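Local coordinates for protein thiol peroxidase (Aquifex aeolicus, PDB 2YZH) that probably reduces hydrogen peroxide and organic hydroperoxides to water and alcohols with thioredoxin as electron donor, protecting the cell against oxidative stress, at residues A127-I139 against Q149-V163. Sequence-based numbering, arbitrary orientation.
Sequences ALKGILARAVFII and QLVPEITEEPNYDEV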
ATOM      1  N   ALA D 127       4.756   3.272  17.574  1.00 14.28           N
ATOM      2  CA  ALA D 127       3.754   2.234  17.756  1.00 15.90           C
ATOM      3  C   ALA D 127       2.498   2.411  16.918  1.00 14.89           C
ATOM      4  O   ALA D 127       1.823   1.434  16.609  1.00 14.64           O
ATOM      5  CB  ALA D 127       3.370   2.149  19.228  1.00 17.32           C
ATOM      6  N   LEU D 128       2.166   3.649  16.571  1.00 13.92           N
ATOM      7  CA  LEU D 128       0.964   3.894  15.776  1.00 13.82           C
ATOM      8  C   LEU D 128       1.277   4.138  14.301  1.00 13.36           C
ATOM      9  O   LEU D 128       0.458   4.699  13.574  1.00 12.97           O
ATOM     10  CB  LEU D 128       0.186   5.089  16.341  1.00 14.29           C
ATOM     11  CG  LEU D 128      -0.324   4.971  17.786  1.00 17.11           C
ATOM     12  CD1 LEU D 128      -1.083   6.233  18.172  1.00 16.47           C
ATOM     13  CD2 LEU D 128      -1.223   3.759  17.917  1.00 16.57           C
ATOM     14  N   LYS D 129       2.456   3.728  13.852  1.00 12.15           N
ATOM     15  CA  LYS D 129       2.792   3.930  12.444  1.00 12.89           C
ATOM     16  C   LYS D 129       1.718   3.255  11.583  1.00 11.74           C
ATOM     17  O   LYS D 129       1.331   2.117  11.848  1.00 12.67           O
ATOM     18  CB  LYS D 129       4.158   3.328  12.117  1.00 13.37           C
ATOM     19  CG  LYS D 129       4.589   3.617  10.687  1.00 16.87           C
ATOM     20  CD  LYS D 129       5.888   2.931  10.307  1.00 16.91           C
ATOM     21  CE  LYS D 129       5.684   1.450  10.068  1.00 16.50           C
ATOM     22  NZ  LYS D 129       6.751   0.916   9.173  1.00 14.45           N
ATOM     23  N   GLY D 130       1.232   3.966  10.567  1.00 11.55           N
ATOM     24  CA  GLY D 130       0.209   3.408   9.695  1.00 11.80           C
ATOM     25  C   GLY D 130      -1.213   3.786  10.075  1.00 13.57           C
ATOM     26  O   GLY D 130      -2.165   3.460   9.360  1.00 12.18           O
ATOM     27  N   ILE D 131      -1.349   4.468  11.211  1.00 12.13           N
ATOM     28  CA  ILE D 131      -2.638   4.910  11.745  1.00 14.22           C
ATOM     29  C   ILE D 131      -2.786   6.413  11.490  1.00 12.64           C
ATOM     30  O   ILE D 131      -1.798   7.097  11.240  1.00 12.05           O
ATOM     31  CB  ILE D 131      -2.698   4.622  13.275  1.00 15.77           C
ATOM     32  CG1 ILE D 131      -2.586   3.114  13.515  1.00 21.33           C
ATOM     33  CG2 ILE D 131      -3.983   5.146  13.883  1.00 20.14           C
ATOM     34  CD1 ILE D 131      -3.673   2.305  12.821  1.00 18.41           C
ATOM     35  N   LEU D 132      -4.009   6.932  11.546  1.00 11.67           N
ATOM     36  CA  LEU D 132      -4.213   8.358  11.302  1.00 10.81           C
ATOM     37  C   LEU D 132      -4.096   9.184  12.579  1.00 11.51           C
ATOM     38  O   LEU D 132      -4.536   8.753  13.650  1.00 11.39           O
ATOM     39  CB  LEU D 132      -5.593   8.606  10.669  1.00 10.62           C
ATOM     40  CG  LEU D 132      -5.898   7.900   9.344  1.00 11.60           C
ATOM     41  CD1 LEU D 132      -7.192   8.467   8.768  1.00 10.85           C
ATOM     42  CD2 LEU D 132      -4.748   8.114   8.356  1.00  9.65           C
ATOM     43  N   ALA D 133      -3.487  10.365  12.466  1.00 11.11           N
ATOM     44  CA  ALA D 133      -3.351  11.259  13.615  1.00 13.87           C
ATOM     45  C   ALA D 133      -4.686  11.977  13.820  1.00 14.90           C
ATOM     46  O   ALA D 133      -5.554  11.964  12.940  1.00 14.87           O
ATOM     47  CB  ALA D 133      -2.239  12.274  13.374  1.00 14.41           C
ATOM     48  N   ARG D 134      -4.845  12.608  14.980  1.00 14.71           N
ATOM     49  CA  ARG D 134      -6.082  13.307  15.305  1.00 14.50           C
ATOM     50  C   ARG D 134      -6.070  14.708  14.710  1.00 14.38           C
ATOM     51  O   ARG D 134      -5.281  15.568  15.116  1.00 13.43           O
ATOM     52  CB  ARG D 134      -6.250  13.368  16.826  1.00 14.80           C
ATOM     53  CG  ARG D 134      -7.657  13.702  17.309  1.00 16.71           C
ATOM     54  CD  ARG D 134      -7.701  13.732  18.841  1.00 13.97           C
ATOM     55  NE  ARG D 134      -7.138  12.519  19.435  1.00 14.96           N
ATOM     56  CZ  ARG D 134      -7.699  11.315  19.366  1.00 17.47           C
ATOM     57  NH1 ARG D 134      -8.853  11.152  18.728  1.00 17.50           N
ATOM     58  NH2 ARG D 134      -7.102  10.270  19.921  1.00 16.88           N
ATOM     59  N   ALA D 135      -6.947  14.938  13.738  1.00 11.70           N
ATOM     60  CA  ALA D 135      -7.011  16.236  13.087  1.00 13.33           C
ATOM     61  C   ALA D 135      -8.415  16.562  12.606  1.00 14.38           C
ATOM     62  O   ALA D 135      -9.297  15.699  12.584  1.00 16.40           O
ATOM     63  CB  ALA D 135      -6.051  16.269  11.908  1.00 12.62           C
ATOM     64  N   VAL D 136      -8.607  17.818  12.225  1.00 14.47           N
ATOM     65  CA  VAL D 136      -9.883  18.287  11.713  1.00 15.06           C
ATOM     66  C   VAL D 136      -9.643  19.196  10.527  1.00 15.12           C
ATOM     67  O   VAL D 136      -8.785  20.074  10.571  1.00 16.88           O
ATOM     68  CB  VAL D 136     -10.679  19.075  12.770  1.00 13.21           C
ATOM     69  CG1 VAL D 136     -11.996  19.566  12.158  1.00 16.70           C
ATOM     70  CG2 VAL D 136     -10.957  18.196  13.969  1.00 14.14           C
ATOM     71  N   PHE D 137     -10.402  18.967   9.462  1.00 14.29           N
ATOM     72  CA  PHE D 137     -10.299  19.764   8.253  1.00 15.40           C
ATOM     73  C   PHE D 137     -11.693  20.241   7.913  1.00 16.41           C
ATOM     74  O   PHE D 137     -12.660  19.518   8.115  1.00 15.52           O
ATOM     75  CB  PHE D 137      -9.797  18.914   7.079  1.00 14.14           C
ATOM     76  CG  PHE D 137      -8.434  18.337   7.291  1.00 14.27           C
ATOM     77  CD1 PHE D 137      -7.300  19.093   7.033  1.00 14.27           C
ATOM     78  CD2 PHE D 137      -8.287  17.048   7.795  1.00 14.17           C
ATOM     79  CE1 PHE D 137      -6.027  18.577   7.280  1.00 14.08           C
ATOM     80  CE2 PHE D 137      -7.024  16.526   8.046  1.00 15.19           C
ATOM     81  CZ  PHE D 137      -5.892  17.295   7.787  1.00 13.56           C
ATOM     82  N   ILE D 138     -11.795  21.465   7.418  1.00 15.50           N
ATOM     83  CA  ILE D 138     -13.081  21.985   6.986  1.00 16.66           C
ATOM     84  C   ILE D 138     -12.845  22.424   5.554  1.00 14.38           C
ATOM     85  O   ILE D 138     -11.938  23.211   5.278  1.00 15.27           O
ATOM     86  CB  ILE D 138     -13.554  23.172   7.838  1.00 15.67           C
ATOM     87  CG1 ILE D 138     -13.732  22.726   9.291  1.00 15.90           C
ATOM     88  CG2 ILE D 138     -14.886  23.682   7.307  1.00 18.69           C
ATOM     89  CD1 ILE D 138     -14.145  23.849  10.229  1.00 19.35           C
ATOM     90  N   ILE D 139     -13.643  21.880   4.645  1.00 15.09           N
ATOM     91  CA  ILE D 139     -13.521  22.177   3.225  1.00 14.63           C
ATOM     92  C   ILE D 139     -14.687  23.047   2.775  1.00 16.39           C
ATOM     93  O   ILE D 139     -15.840  22.741   3.083  1.00 17.29           O
ATOM     94  CB  ILE D 139     -13.531  20.865   2.401  1.00 15.57           C
ATOM     95  CG1 ILE D 139     -12.569  19.846   3.029  1.00 16.14           C
ATOM     96  CG2 ILE D 139     -13.177  21.150   0.953  1.00 13.89           C
ATOM     97  CD1 ILE D 139     -11.157  20.361   3.271  1.00 17.86           C
ATOM     98  N   GLN D 149      -6.840  21.804  11.878  1.00 16.68           N
ATOM     99  CA  GLN D 149      -6.468  21.688  13.274  1.00 16.01           C
ATOM    100  C   GLN D 149      -5.818  20.331  13.490  1.00 15.94           C
ATOM    101  O   GLN D 149      -6.442  19.291  13.288  1.00 16.16           O
ATOM    102  CB  GLN D 149      -7.666  21.825  14.221  1.00 16.01           C
ATOM    103  CG  GLN D 149      -7.249  21.578  15.677  1.00 17.38           C
ATOM    104  CD  GLN D 149      -8.401  21.568  16.670  1.00 17.66           C
ATOM    105  OE1 GLN D 149      -8.264  21.039  17.773  1.00 18.03           O
ATOM    106  NE2 GLN D 149      -9.533  22.155  16.291  1.00 19.36           N
ATOM    107  N   LEU D 150      -4.548  20.350  13.869  1.00 15.68           N
ATOM    108  CA  LEU D 150      -3.828  19.123  14.145  1.00 15.39           C
ATOM    109  C   LEU D 150      -3.596  19.112  15.645  1.00 14.14           C
ATOM    110  O   LEU D 150      -2.854  19.948  16.158  1.00 14.07           O
ATOM    111  CB  LEU D 150      -2.479  19.101  13.424  1.00 15.81           C
ATOM    112  CG  LEU D 150      -1.607  17.885  13.757  1.00 14.85           C
ATOM    113  CD1 LEU D 150      -2.288  16.616  13.242  1.00 13.91           C
ATOM    114  CD2 LEU D 150      -0.234  18.035  13.125  1.00 15.20           C
ATOM    115  N   VAL D 151      -4.240  18.183  16.346  1.00 13.88           N
ATOM    116  CA  VAL D 151      -4.073  18.079  17.796  1.00 14.03           C
ATOM    117  C   VAL D 151      -2.604  17.730  18.033  1.00 16.13           C
ATOM    118  O   VAL D 151      -2.100  16.741  17.505  1.00 15.91           O
ATOM    119  CB  VAL D 151      -5.006  16.993  18.378  1.00 13.94           C
ATOM    120  CG1 VAL D 151      -4.945  17.005  19.909  1.00 15.50           C
ATOM    121  CG2 VAL D 151      -6.438  17.243  17.907  1.00 15.22           C
ATOM    122  N   PRO D 152      -1.894  18.541  18.836  1.00 17.32           N
ATOM    123  CA  PRO D 152      -0.472  18.323  19.127  1.00 17.94           C
ATOM    124  C   PRO D 152      -0.069  17.028  19.825  1.00 17.50           C
ATOM    125  O   PRO D 152       1.091  16.620  19.754  1.00 17.10           O
ATOM    126  CB  PRO D 152      -0.094  19.564  19.936  1.00 18.58           C
ATOM    127  CG  PRO D 152      -1.369  19.869  20.674  1.00 21.11           C
ATOM    128  CD  PRO D 152      -2.420  19.685  19.604  1.00 16.88           C
ATOM    129  N   GLU D 153      -1.015  16.394  20.506  1.00 16.20           N
ATOM    130  CA  GLU D 153      -0.750  15.144  21.211  1.00 17.12           C
ATOM    131  C   GLU D 153      -1.895  14.203  20.889  1.00 16.45           C
ATOM    132  O   GLU D 153      -3.055  14.561  21.059  1.00 16.77           O
ATOM    133  CB  GLU D 153      -0.679  15.391  22.726  1.00 17.87           C
ATOM    134  CG  GLU D 153      -0.902  14.155  23.604  1.00 18.80           C
ATOM    135  CD  GLU D 153       0.138  13.065  23.402  1.00 19.85           C
ATOM    136  OE1 GLU D 153       1.346  13.354  23.552  1.00 20.78           O
ATOM    137  OE2 GLU D 153      -0.254  11.912  23.110  1.00 17.61           O
ATOM    138  N   ILE D 154      -1.569  13.001  20.424  1.00 16.29           N
ATOM    139  CA  ILE D 154      -2.590  12.024  20.066  1.00 17.33           C
ATOM    140  C   ILE D 154      -3.582  11.696  21.189  1.00 18.13           C
ATOM    141  O   ILE D 154      -4.771  11.514  20.923  1.00 19.63           O
ATOM    142  CB  ILE D 154      -1.942  10.719  19.555  1.00 19.10           C
ATOM    143  CG1 ILE D 154      -1.200  11.002  18.243  1.00 20.21           C
ATOM    144  CG2 ILE D 154      -3.009   9.652  19.325  1.00 18.23           C
ATOM    145  CD1 ILE D 154      -0.318   9.868  17.770  1.00 26.01           C
ATOM    146  N   THR D 155      -3.121  11.634  22.437  1.00 17.72           N
ATOM    147  CA  THR D 155      -4.030  11.315  23.542  1.00 18.23           C
ATOM    148  C   THR D 155      -4.963  12.456  23.939  1.00 17.44           C
ATOM    149  O   THR D 155      -5.885  12.249  24.723  1.00 18.32           O
ATOM    150  CB  THR D 155      -3.282  10.882  24.828  1.00 18.51           C
ATOM    151  OG1 THR D 155      -2.473  11.964  25.301  1.00 18.48           O
ATOM    152  CG2 THR D 155      -2.416   9.661  24.565  1.00 19.80           C
ATOM    153  N   GLU D 156      -4.729  13.653  23.412  1.00 16.31           N
ATOM    154  CA  GLU D 156      -5.569  14.796  23.754  1.00 17.78           C
ATOM    155  C   GLU D 156      -6.746  14.973  22.797  1.00 18.93           C
ATOM    156  O   GLU D 156      -6.687  14.572  21.633  1.00 16.52           O
ATOM    157  CB  GLU D 156      -4.719  16.078  23.795  1.00 16.74           C
ATOM    158  CG  GLU D 156      -3.654  16.043  24.886  1.00 16.28           C
ATOM    159  CD  GLU D 156      -2.700  17.227  24.872  1.00 18.56           C
ATOM    160  OE1 GLU D 156      -2.777  18.076  23.958  1.00 17.79           O
ATOM    161  OE2 GLU D 156      -1.855  17.302  25.789  1.00 17.11           O
ATOM    162  N   GLU D 157      -7.820  15.571  23.304  1.00 18.57           N
ATOM    163  CA  GLU D 157      -9.007  15.825  22.496  1.00 20.05           C
ATOM    164  C   GLU D 157      -8.786  17.134  21.749  1.00 18.34           C
ATOM    165  O   GLU D 157      -7.970  17.959  22.160  1.00 19.28           O
ATOM    166  CB  GLU D 157     -10.247  15.924  23.393  1.00 18.83           C
ATOM    167  CG  GLU D 157     -10.633  14.611  24.060  1.00 23.03           C
ATOM    168  CD  GLU D 157     -11.781  14.770  25.041  1.00 25.90           C
ATOM    169  OE1 GLU D 157     -12.836  15.304  24.638  1.00 26.65           O
ATOM    170  OE2 GLU D 157     -11.628  14.362  26.214  1.00 28.87           O
ATOM    171  N   PRO D 158      -9.497  17.343  20.632  1.00 19.07           N
ATOM    172  CA  PRO D 158      -9.317  18.588  19.883  1.00 18.33           C
ATOM    173  C   PRO D 158     -10.113  19.732  20.499  1.00 20.75           C
ATOM    174  O   PRO D 158     -10.822  19.538  21.487  1.00 19.62           O
ATOM    175  CB  PRO D 158      -9.835  18.225  18.498  1.00 20.35           C
ATOM    176  CG  PRO D 158     -10.982  17.331  18.821  1.00 17.58           C
ATOM    177  CD  PRO D 158     -10.418  16.433  19.923  1.00 18.29           C
ATOM    178  N   ASN D 159      -9.976  20.919  19.917  1.00 22.08           N
ATOM    179  CA  ASN D 159     -10.717  22.091  20.360  1.00 24.29           C
ATOM    180  C   ASN D 159     -12.015  22.034  19.554  1.00 24.45           C
ATOM    181  O   ASN D 159     -12.027  22.331  18.361  1.00 22.21           O
ATOM    182  CB  ASN D 159      -9.956  23.370  20.016  1.00 27.86           C
ATOM    183  CG  ASN D 159     -10.672  24.622  20.490  1.00 31.30           C
ATOM    184  OD1 ASN D 159     -11.887  24.758  20.331  1.00 35.27           O
ATOM    185  ND2 ASN D 159      -9.917  25.552  21.064  1.00 33.89           N
ATOM    186  N   TYR D 160     -13.101  21.642  20.211  1.00 25.14           N
ATOM    187  CA  TYR D 160     -14.397  21.508  19.554  1.00 25.67           C
ATOM    188  C   TYR D 160     -15.048  22.822  19.123  1.00 26.32           C
ATOM    189  O   TYR D 160     -15.445  22.976  17.970  1.00 25.58           O
ATOM    190  CB  TYR D 160     -15.345  20.741  20.475  1.00 25.31           C
ATOM    191  CG  TYR D 160     -14.842  19.367  20.857  1.00 24.52           C
ATOM    192  CD1 TYR D 160     -15.021  18.271  20.006  1.00 23.41           C
ATOM    193  CD2 TYR D 160     -14.186  19.157  22.069  1.00 25.07           C
ATOM    194  CE1 TYR D 160     -14.563  17.000  20.360  1.00 24.47           C
ATOM    195  CE2 TYR D 160     -13.722  17.891  22.431  1.00 23.77           C
ATOM    196  CZ  TYR D 160     -13.917  16.818  21.573  1.00 23.89           C
ATOM    197  OH  TYR D 160     -13.489  15.565  21.944  1.00 23.58           O
ATOM    198  N   ASP D 161     -15.157  23.770  20.049  1.00 28.74           N
ATOM    199  CA  ASP D 161     -15.783  25.056  19.760  1.00 29.60           C
ATOM    200  C   ASP D 161     -15.208  25.754  18.535  1.00 28.42           C
ATOM    201  O   ASP D 161     -15.952  26.293  17.717  1.00 27.68           O
ATOM    202  CB  ASP D 161     -15.662  25.986  20.972  1.00 33.15           C
ATOM    203  CG  ASP D 161     -16.332  25.419  22.205  1.00 37.32           C
ATOM    204  OD1 ASP D 161     -17.521  25.042  22.113  1.00 38.17           O
ATOM    205  OD2 ASP D 161     -15.669  25.354  23.264  1.00 39.31           O
ATOM    206  N   GLU D 162     -13.885  25.747  18.417  1.00 28.11           N
ATOM    207  CA  GLU D 162     -13.213  26.394  17.296  1.00 29.08           C
ATOM    208  C   GLU D 162     -13.741  25.873  15.962  1.00 26.59           C
ATOM    209  O   GLU D 162     -13.960  26.639  15.025  1.00 27.73           O
ATOM    210  CB  GLU D 162     -11.701  26.164  17.391  1.00 30.34           C
ATOM    211  CG  GLU D 162     -10.888  26.900  16.340  1.00 35.25           C
ATOM    212  CD  GLU D 162      -9.393  26.758  16.555  1.00 37.66           C
ATOM    213  OE1 GLU D 162      -8.896  27.202  17.614  1.00 40.29           O
ATOM    214  OE2 GLU D 162      -8.714  26.201  15.667  1.00 36.78           O
ATOM    215  N   VAL D 163     -13.944  24.565  15.884  1.00 26.29           N
ATOM    216  CA  VAL D 163     -14.454  23.948  14.669  1.00 24.77           C
ATOM    217  C   VAL D 163     -15.878  24.437  14.397  1.00 25.97           C
ATOM    218  O   VAL D 163     -16.173  24.962  13.322  1.00 25.78           O
ATOM    219  CB  VAL D 163     -14.458  22.409  14.796  1.00 23.59           C
ATOM    220  CG1 VAL D 163     -15.031  21.787  13.546  1.00 22.70           C
ATOM    221  CG2 VAL D 163     -13.039  21.899  15.041  1.00 22.60           C
TER
HETATM  222  O   HOH W   1      -2.961  14.460  16.245  1.00 14.53           O
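With CG anti to the backbone N (chi1 -163°) and the chain bent at chi3 (-52°), Arg134 passes Val151 and lays its guanidinium edge against the 149-163 segment. There Arg134 NE (3.0 Å) and NH2 (2.8 Å) both donate side-on to Ile154 O, which lies in the guanidinium plane, a double grip that fixes the group's rotation. Arg134 CG rests on Val151 CG2 at 3.8 Å and Arg134 CD on Pro158 CD. Val151 N donates to Arg134 O, leading into the antiparallel strands, where Val136 and Gln149 form a hydrogen-bonded pair (Val136 N to Gln149 O 2.8 Å); water 1 links Arg134 O to Val151 O. At the loop end Leu128 CD1 meets Ile154 CD1 tip to tip (3.7 Å); at the helix end Val136 CG1 meets Val163 CG2 likewise (3.9 Å). Arg134 NH1 forms a salt bridge with Glu66, and the side chain touches Cys63, the predicted peroxidatic cysteine. A leucine in place of Arg134 would probably leave Ile154 O without its two donors and Glu66 without its charged mate. In this thioredoxin fold hairpin 135-139/145-150 forms one edge of the chain's central sheet, 145-150 outermost and 135-139 also pairing with 49-54; helix 61-73 packs on Arg134, and helix 160-170 begins against Val136 and Ile138.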